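Local coordinates for protein prokaryotic transcription elongation factor GreA/GreB (Nitrosomonas europaea, PDB 2PN0) that probably binds RNA polymerase as a GreA/GreB-type transcription elongation factor with an Rnk-like N-terminal region, and may also bind DNA, at residues P7-S12 / A100-A105; E89-S92 / P96-S99. All coordinates share one frame; numbering follows the deposited sequence.

Contact 1. Residues P7-S12 / A100-A105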
loop_
_atom_site.group_PDB
_atom_site.type_symbol
_atom_site.label_atom_id
_atom_site.label_comp_id
_atom_site.label_asym_id
_atom_site.label_seq_id
_atom_site.Cartn_x
_atom_site.Cartn_y
_atom_site.Cartn_z
ATOM N N PRO A 7 6.596 22.616 -3.456
ATOM C CA PRO A 7 6.701 22.824 -2.011
ATOM C C PRO A 7 7.423 21.661 -1.328
ATOM O O PRO A 7 7.039 20.505 -1.481
ATOM C CB PRO A 7 5.243 22.920 -1.555
ATOM C CG PRO A 7 4.467 22.124 -2.562
ATOM C CD PRO A 7 5.243 22.163 -3.855
ATOM N N LYS A 8 8.486 21.993 -0.605
ATOM C CA LYS A 8 9.247 21.027 0.164
ATOM C C LYS A 8 8.379 20.517 1.309
ATOM O O LYS A 8 7.621 21.285 1.907
ATOM C CB LYS A 8 10.508 21.692 0.729
ATOM C CG LYS A 8 11.193 22.666 -0.222
ATOM C CD LYS A 8 12.600 22.984 0.261
ATOM C CE LYS A 8 13.173 24.205 -0.448
ATOM N NZ LYS A 8 13.140 24.090 -1.946
ATOM N N ILE A 9 8.455 19.221 1.595
ATOM C CA ILE A 9 7.834 18.700 2.806
ATOM C C ILE A 9 8.754 19.061 3.966
ATOM O O ILE A 9 9.920 19.396 3.747
ATOM C CB ILE A 9 7.588 17.156 2.750
ATOM C CG1 ILE A 9 8.925 16.389 2.662
ATOM C CG2 ILE A 9 6.568 16.824 1.622
ATOM C CD1 ILE A 9 8.867 14.886 3.070
HETATM N N MSE A 10 8.223 18.991 5.184
HETATM C CA MSE A 10 8.988 19.223 6.402
HETATM C C MSE A 10 9.158 17.893 7.135
HETATM O O MSE A 10 8.176 17.138 7.280
HETATM C CB MSE A 10 8.252 20.206 7.331
HETATM C CG MSE A 10 7.687 21.449 6.661
HETATM SE SE MSE A 10 6.811 22.705 7.902
HETATM C CE MSE A 10 8.224 22.861 9.232
ATOM N N ILE A 11 10.390 17.623 7.583
ATOM C CA ILE A 11 10.766 16.448 8.397
ATOM C C ILE A 11 11.610 16.898 9.566
ATOM O O ILE A 11 12.314 17.898 9.450
ATOM C CB ILE A 11 11.779 15.519 7.670
ATOM C CG1 ILE A 11 12.286 16.139 6.367
ATOM C CG2 ILE A 11 11.280 14.078 7.630
ATOM C CD1 ILE A 11 12.901 15.133 5.407
ATOM N N SER A 12 11.612 16.114 10.645
ATOM C CA SER A 12 12.543 16.353 11.731
ATOM C C SER A 12 13.908 15.836 11.308
ATOM O O SER A 12 14.013 14.986 10.401
ATOM C CB SER A 12 12.097 15.661 13.023
ATOM O OG SER A 12 12.395 14.278 12.986
ATOM N N ALA A 100 3.795 7.480 0.302
ATOM C CA ALA A 100 3.213 8.783 -0.098
ATOM C C ALA A 100 2.634 9.565 1.088
ATOM O O ALA A 100 2.307 10.760 0.944
ATOM C CB ALA A 100 2.087 8.548 -1.157
ATOM N N LEU A 101 2.453 8.922 2.239
ATOM C CA LEU A 101 1.786 9.631 3.357
ATOM C C LEU A 101 2.694 10.676 4.002
ATOM O O LEU A 101 2.208 11.687 4.495
ATOM C CB LEU A 101 1.290 8.661 4.462
ATOM C CG LEU A 101 0.085 7.792 4.134
ATOM C CD1 LEU A 101 -0.215 6.820 5.327
ATOM C CD2 LEU A 101 -1.179 8.645 3.806
ATOM N N LEU A 102 3.996 10.404 4.021
ATOM C CA LEU A 102 4.958 11.265 4.715
ATOM C C LEU A 102 4.850 12.635 4.091
ATOM O O LEU A 102 4.868 12.781 2.877
ATOM C CB LEU A 102 6.369 10.723 4.515
ATOM C CG LEU A 102 7.460 11.496 5.258
ATOM C CD1 LEU A 102 7.256 11.315 6.785
ATOM C CD2 LEU A 102 8.835 11.012 4.739
ATOM N N GLY A 103 4.699 13.639 4.926
ATOM C CA GLY A 103 4.702 15.010 4.426
ATOM C C GLY A 103 3.341 15.546 4.004
ATOM O O GLY A 103 3.187 16.776 3.791
ATOM N N LEU A 104 2.343 14.673 3.902
ATOM C CA LEU A 104 0.981 15.136 3.616
ATOM C C LEU A 104 0.451 15.901 4.853
ATOM O O LEU A 104 1.086 15.891 5.940
ATOM C CB LEU A 104 0.062 13.963 3.293
ATOM C CG LEU A 104 0.412 13.262 1.985
ATOM C CD1 LEU A 104 -0.763 12.268 1.734
ATOM C CD2 LEU A 104 0.569 14.247 0.867
ATOM N N ALA A 105 -0.678 16.588 4.692
ATOM C CA ALA A 105 -1.253 17.349 5.812
ATOM C C ALA A 105 -2.761 17.095 5.984
ATOM O O ALA A 105 -3.419 16.659 5.042
ATOM C CB ALA A 105 -0.997 18.820 5.614
HETATM O O HOH W 1 5.127 18.492 4.948
#
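The flat group that I9 meets is the G103-L104 peptide: CG2 of I9 approaches obliquely from one side of its plane, at the G103 end, while a water sits near the carbonyl oxygen, displaced slightly toward the other face. The peptide belongs to a type II beta turn, L101 to L104, that leads out of helix 98-101 and is closed by L104 N to L101 O at 3.0 Å. G103 takes the third position with phi 89°, the left-handed conformation usual for glycine there. Having no side chain, it lets I9 CG2 come to 3.8 Å from its CA. In I9, chi1 of 64° tucks CG1 in over the main chain, flanked by its N and C, and leaves CG2 facing the turn. The extended chi2 carries CD1 to L102, whose CD2 it meets at 4.2 Å, and L102 also packs on L41 of helix 34-42. The contact thus joins the Rnk N-terminal part, where strand 10-12 pairs in parallel with 45-47, to the GreA/GreB C-terminal part. The backbones themselves are linked through the water, which accepts from M10 N at 3.1 Å and donates to G103 O at 2.8 Å.

Contact 2. Residues E89-S92 / P96-S99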
loop_
_atom_site.group_PDB
_atom_site.type_symbol
_atom_site.label_atom_id
_atom_site.label_comp_id
_atom_site.label_asym_id
_atom_site.label_seq_id
_atom_site.Cartn_x
_atom_site.Cartn_y
_atom_site.Cartn_z
ATOM N N GLU A 89 -3.555 -1.800 10.701
ATOM C CA GLU A 89 -3.607 -0.389 11.070
ATOM C C GLU A 89 -2.237 0.322 11.021
ATOM O O GLU A 89 -2.176 1.557 11.168
ATOM C CB GLU A 89 -4.214 -0.210 12.468
ATOM C CG GLU A 89 -4.603 1.243 12.795
ATOM C CD GLU A 89 -3.428 2.104 13.309
ATOM O OE1 GLU A 89 -2.493 1.527 13.921
ATOM O OE2 GLU A 89 -3.446 3.351 13.117
ATOM N N LYS A 90 -1.147 -0.435 10.865
ATOM C CA LYS A 90 0.145 0.204 10.618
ATOM C C LYS A 90 0.423 0.156 9.139
ATOM O O LYS A 90 -0.042 -0.740 8.414
ATOM C CB LYS A 90 1.304 -0.519 11.308
ATOM C CG LYS A 90 0.971 -0.986 12.710
ATOM C CD LYS A 90 1.111 0.136 13.694
ATOM C CE LYS A 90 1.695 -0.448 14.974
ATOM N NZ LYS A 90 0.948 0.054 16.142
ATOM N N ILE A 91 1.244 1.090 8.697
ATOM C CA ILE A 91 1.658 1.061 7.321
ATOM C C ILE A 91 3.099 1.525 7.227
ATOM O O ILE A 91 3.450 2.619 7.693
ATOM C CB ILE A 91 0.671 1.862 6.382
ATOM C CG1 ILE A 91 0.971 1.557 4.903
ATOM C CG2 ILE A 91 0.642 3.358 6.707
ATOM C CD1 ILE A 91 -0.193 2.013 3.992
ATOM N N SER A 92 3.926 0.689 6.598
ATOM C CA SER A 92 5.352 1.035 6.429
ATOM C C SER A 92 5.560 2.231 5.494
ATOM O O SER A 92 4.891 2.345 4.453
ATOM C CB SER A 92 6.149 -0.178 5.896
ATOM O OG SER A 92 7.512 0.123 5.652
ATOM N N PRO A 96 3.370 0.770 -0.725
ATOM C CA PRO A 96 2.445 1.603 -1.482
ATOM C C PRO A 96 1.487 2.317 -0.501
ATOM O O PRO A 96 1.034 1.718 0.514
ATOM C CB PRO A 96 1.679 0.599 -2.343
ATOM C CG PRO A 96 2.726 -0.492 -2.615
ATOM C CD PRO A 96 3.505 -0.587 -1.298
ATOM N N VAL A 97 1.224 3.572 -0.807
ATOM C CA VAL A 97 0.428 4.491 0.068
ATOM C C VAL A 97 1.261 5.020 1.216
ATOM O O VAL A 97 1.397 6.245 1.346
ATOM C CB VAL A 97 -0.944 3.945 0.565
ATOM C CG1 VAL A 97 -1.651 5.036 1.403
ATOM C CG2 VAL A 97 -1.827 3.593 -0.633
ATOM N N GLY A 98 1.823 4.101 2.020
ATOM C CA GLY A 98 2.710 4.466 3.136
ATOM C C GLY A 98 3.797 5.449 2.673
ATOM O O GLY A 98 4.006 6.522 3.290
ATOM N N SER A 99 4.495 5.121 1.587
ATOM C CA SER A 99 5.573 5.999 1.085
ATOM C C SER A 99 5.065 7.375 0.681
ATOM O O SER A 99 5.837 8.319 0.669
ATOM C CB SER A 99 6.342 5.332 -0.091
ATOM O OG SER A 99 5.466 5.005 -1.177
#
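P96 meets I91 through its backbone, its carbonyl O lying 3.7 Å from I91 CD1. That same oxygen receives a weak bond from G98 N at 2.9 Å, and V97 between them has phi 78° and psi -57°, values that identify a classic gamma turn. The turn brings CB of V97 to 4.0 Å from I91 CD1. I91 reaches this far because its chain is extended, with CG1 anti to the backbone N and CD1 projecting onward. The methyl lies at 3.5 Å from G98 N, against the turn's backbone, and P96 of the second subunit packs on both I91 and V97. At G98 the bare CA allows a close approach of main chain to main chain: it points a C-H at S92 O, 3.3 Å away and with 155° at the hydrogen, a fairly straight CA-H...O contact. S99 follows within the short, weakly bonded helix 98-101, its N too distant from S92 O for bonding, while its OG makes a weak bond to A95 O. Strand 90-92, parallel to 77-79, thus passes through a short link into helix 98-101, a strand-to-helix connection consistent with the FKBP-like fold of the GreA/GreB C-terminal domain.

Helix 98-101 serves both contacts, whose centres lie about 14 Å apart: contact 2 involves its N-terminal side, contact 1 the beta turn that leads out of it from L101. Between them L101 CD1 touches I91 CG2 at 3.8 Å, a direct apolar link between the two. Contact 2 is buried, local in sequence and internal to the C-terminal part, with the second subunit packing against four of its residues; at contact 1 it reaches only A100. Contact 1 is only partly buried and joins segments 88 residues apart, from the two family regions. In each, an isoleucine side chain packs against a backbone where a glycine permits close approach. The polar complement differs: a bridging water in contact 1, a direct CA-H...O contact in the more buried contact 2.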